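Local coordinates for protein ferredoxin (Thermus aquaticus, PDB 1H98) that transfers electrons in a wide variety of metabolic reactions, using one [3Fe-4S] and one [4Fe-4S] cluster, at residues P7-K12 with G28-Y33. Numbering follows the deposited sequence.
Sequences PCIGVK and GGDQFY. With F3S (Fe3-s4 cluster), chain C.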
ATOM      1  N   PRO A   7       9.513   1.588   1.067  1.00 13.15           N
ATOM      2  CA  PRO A   7      10.109   0.343   1.578  1.00 14.50           C
ATOM      3  C   PRO A   7       9.738  -0.972   0.873  1.00 14.69           C
ATOM      4  O   PRO A   7      10.493  -1.946   0.936  1.00 14.71           O
ATOM      5  CB  PRO A   7       9.676   0.344   3.047  1.00 15.02           C
ATOM      6  CG  PRO A   7       9.597   1.796   3.368  1.00 11.86           C
ATOM      7  CD  PRO A   7       8.883   2.340   2.164  1.00 11.23           C
ATOM      8  N   CYS A   8       8.583  -1.001   0.214  1.00 14.54           N
ATOM      9  CA  CYS A   8       8.120  -2.201  -0.485  1.00 15.25           C
ATOM     10  C   CYS A   8       8.994  -2.532  -1.690  1.00 15.20           C
ATOM     11  O   CYS A   8       9.161  -3.704  -2.033  1.00 15.95           O
ATOM     12  CB  CYS A   8       6.663  -2.030  -0.952  1.00 13.09           C
ATOM     13  SG  CYS A   8       5.904  -3.514  -1.696  1.00 12.80           S
ATOM     14  N   ILE A   9       9.549  -1.500  -2.317  1.00 14.41           N
ATOM     15  CA  ILE A   9      10.388  -1.674  -3.494  1.00 16.34           C
ATOM     16  C   ILE A   9      11.615  -2.512  -3.162  1.00 17.74           C
ATOM     17  O   ILE A   9      12.354  -2.214  -2.226  1.00 18.85           O
ATOM     18  CB  ILE A   9      10.818  -0.310  -4.073  1.00 16.11           C
ATOM     19  CG1 ILE A   9       9.579   0.511  -4.439  1.00 14.57           C
ATOM     20  CG2 ILE A   9      11.700  -0.507  -5.310  1.00 16.06           C
ATOM     21  CD1 ILE A   9       9.896   1.906  -4.940  1.00 14.91           C
ATOM     22  N   GLY A  10      11.822  -3.571  -3.934  1.00 19.24           N
ATOM     23  CA  GLY A  10      12.957  -4.441  -3.701  1.00 19.30           C
ATOM     24  C   GLY A  10      12.683  -5.467  -2.622  1.00 20.79           C
ATOM     25  O   GLY A  10      13.547  -6.283  -2.315  1.00 22.94           O
ATOM     26  N   VAL A  11      11.485  -5.437  -2.042  1.00 17.46           N
ATOM     27  CA  VAL A  11      11.128  -6.381  -0.990  1.00 16.16           C
ATOM     28  C   VAL A  11       9.907  -7.210  -1.377  1.00 15.88           C
ATOM     29  O   VAL A  11       9.989  -8.430  -1.450  1.00 16.20           O
ATOM     30  CB  VAL A  11      10.868  -5.656   0.349  1.00 16.60           C
ATOM     31  CG1 VAL A  11      10.465  -6.659   1.428  1.00 16.39           C
ATOM     32  CG2 VAL A  11      12.119  -4.898   0.774  1.00 17.26           C
ATOM     33  N   LYS A  12       8.784  -6.542  -1.627  1.00 14.34           N
ATOM     34  CA  LYS A  12       7.539  -7.207  -2.013  1.00 15.61           C
ATOM     35  C   LYS A  12       7.272  -8.465  -1.189  1.00 17.37           C
ATOM     36  O   LYS A  12       6.970  -9.531  -1.730  1.00 18.71           O
ATOM     37  CB  LYS A  12       7.555  -7.529  -3.510  1.00 14.50           C
ATOM     38  CG  LYS A  12       7.663  -6.292  -4.387  1.00 16.18           C
ATOM     39  CD  LYS A  12       7.791  -6.629  -5.865  1.00 19.15           C
ATOM     40  CE  LYS A  12       6.545  -7.313  -6.398  1.00 22.38           C
ATOM     41  NZ  LYS A  12       6.647  -7.598  -7.855  1.00 23.10           N
ATOM     42  N   GLY A  28       2.218  -4.360  -8.562  1.00 16.17           N
ATOM     43  CA  GLY A  28       2.415  -3.234  -9.455  1.00 17.76           C
ATOM     44  C   GLY A  28       3.774  -3.227 -10.127  1.00 18.94           C
ATOM     45  O   GLY A  28       4.210  -2.196 -10.637  1.00 20.88           O
ATOM     46  N   GLY A  29       4.458  -4.367 -10.122  1.00 17.27           N
ATOM     47  CA  GLY A  29       5.765  -4.442 -10.748  1.00 18.05           C
ATOM     48  C   GLY A  29       6.889  -4.269  -9.749  1.00 19.23           C
ATOM     49  O   GLY A  29       7.335  -5.244  -9.147  1.00 21.59           O
ATOM     50  N   ASP A  30       7.338  -3.035  -9.540  1.00 19.71           N
ATOM     51  CA  ASP A  30       8.420  -2.794  -8.590  1.00 18.23           C
ATOM     52  C   ASP A  30       7.955  -2.803  -7.129  1.00 17.10           C
ATOM     53  O   ASP A  30       8.774  -2.826  -6.210  1.00 17.11           O
ATOM     54  CB  ASP A  30       9.187  -1.506  -8.936  1.00 20.72           C
ATOM     55  CG  ASP A  30       8.366  -0.230  -8.737  1.00 26.40           C
ATOM     56  OD1 ASP A  30       7.113  -0.276  -8.666  1.00 27.62           O
ATOM     57  OD2 ASP A  30       9.000   0.843  -8.667  1.00 29.52           O
ATOM     58  N   GLN A  31       6.641  -2.815  -6.928  1.00 15.11           N
ATOM     59  CA  GLN A  31       6.060  -2.839  -5.589  1.00 13.88           C
ATOM     60  C   GLN A  31       4.590  -3.223  -5.709  1.00 13.70           C
ATOM     61  O   GLN A  31       4.039  -3.257  -6.813  1.00 14.16           O
ATOM     62  CB  GLN A  31       6.148  -1.450  -4.934  1.00 12.01           C
ATOM     63  CG  GLN A  31       5.324  -0.357  -5.636  1.00 12.47           C
ATOM     64  CD  GLN A  31       5.205   0.927  -4.813  1.00 14.61           C
ATOM     65  OE1 GLN A  31       5.966   1.872  -4.998  1.00 15.04           O
ATOM     66  NE2 GLN A  31       4.237   0.962  -3.909  1.00 14.98           N
ATOM     67  N   PHE A  32       3.981  -3.586  -4.588  1.00 12.57           N
ATOM     68  CA  PHE A  32       2.556  -3.888  -4.580  1.00 11.89           C
ATOM     69  C   PHE A  32       1.890  -2.537  -4.314  1.00 11.75           C
ATOM     70  O   PHE A  32       2.563  -1.581  -3.922  1.00 12.55           O
ATOM     71  CB  PHE A  32       2.210  -4.904  -3.490  1.00 10.75           C
ATOM     72  CG  PHE A  32       2.214  -6.326  -3.973  1.00 13.05           C
ATOM     73  CD1 PHE A  32       3.402  -6.951  -4.345  1.00 16.41           C
ATOM     74  CD2 PHE A  32       1.023  -7.027  -4.109  1.00 14.08           C
ATOM     75  CE1 PHE A  32       3.401  -8.257  -4.853  1.00 14.88           C
ATOM     76  CE2 PHE A  32       1.011  -8.334  -4.617  1.00 14.91           C
ATOM     77  CZ  PHE A  32       2.205  -8.945  -4.990  1.00 15.21           C
ATOM     78  N   TYR A  33       0.603  -2.420  -4.601  1.00 11.65           N
ATOM     79  CA  TYR A  33      -0.088  -1.162  -4.373  1.00 11.69           C
ATOM     80  C   TYR A  33      -1.474  -1.452  -3.846  1.00 12.03           C
ATOM     81  O   TYR A  33      -1.983  -2.566  -4.000  1.00 11.90           O
ATOM     82  CB  TYR A  33      -0.164  -0.341  -5.667  1.00 12.00           C
ATOM     83  CG  TYR A  33      -1.054  -0.945  -6.728  1.00 13.67           C
ATOM     84  CD1 TYR A  33      -2.402  -0.600  -6.809  1.00 14.81           C
ATOM     85  CD2 TYR A  33      -0.552  -1.870  -7.644  1.00 15.64           C
ATOM     86  CE1 TYR A  33      -3.229  -1.160  -7.769  1.00 17.08           C
ATOM     87  CE2 TYR A  33      -1.371  -2.436  -8.611  1.00 16.94           C
ATOM     88  CZ  TYR A  33      -2.707  -2.078  -8.667  1.00 19.38           C
ATOM     89  OH  TYR A  33      -3.524  -2.641  -9.626  1.00 23.06           O
TER
HETATM   90 FE1  F3S C 108       3.075  -5.872   1.366  1.00 15.57          FE
HETATM   91 FE3  F3S C 108       5.239  -4.665   0.067  1.00 14.65          FE
HETATM   92 FE4  F3S C 108       5.185  -4.898   2.826  1.00 16.02          FE
HETATM   93  S1  F3S C 108       4.096  -6.550  -0.597  1.00 20.88           S
HETATM   94  S2  F3S C 108       4.075  -6.902   3.151  1.00 22.18           S
HETATM   95  S3  F3S C 108       3.710  -3.640   1.524  1.00 20.81           S
HETATM   96  S4  F3S C 108       6.973  -5.293   1.437  1.00 21.17           S
HETATM   97  O   HOH W   1      10.947  -4.609  -6.382  1.00 30.52           O
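Cys8 SG binds iron FE3 of the [3Fe-4S] cluster at 2.2 Å. With SG anti to the backbone N (chi1 -174°), Cys8 SG also comes within 3.5 Å of Phe32 N and accepts a long but nearly straight hydrogen bond (172°) from it. Such bonds are known at ferredoxin cluster sites and probably draw charge from the thiolate. Gln31 CB lies against this sulfur, and Gln31 NE2 donates to Phe32 O, which lies in its amide plane. The Lys12 chain crosses the Phe32 side chain at about a right angle, with Lys12 CE 3.6 Å from Phe32 CE1. Its bend at chi3 (65°) turns CE out of the extended line. Lys12 NZ then donates to Gly29 O at 2.8 Å and forms a salt bridge with Asp27. An alanine at Lys12 would probably leave Gly29 O and Asp27 without this ammonium partner and open a gap beside Phe32. Ile9 lies alongside Asp30, and one water joins Gly10 N to Asp30 O. Lys70 of helix 66-74 forms a salt bridge with Asp30 and a hydrogen bond to Gln31 OE1. The contact thus joins the loop after strand 2-4 to the turn between strands 25-27 and 32-34.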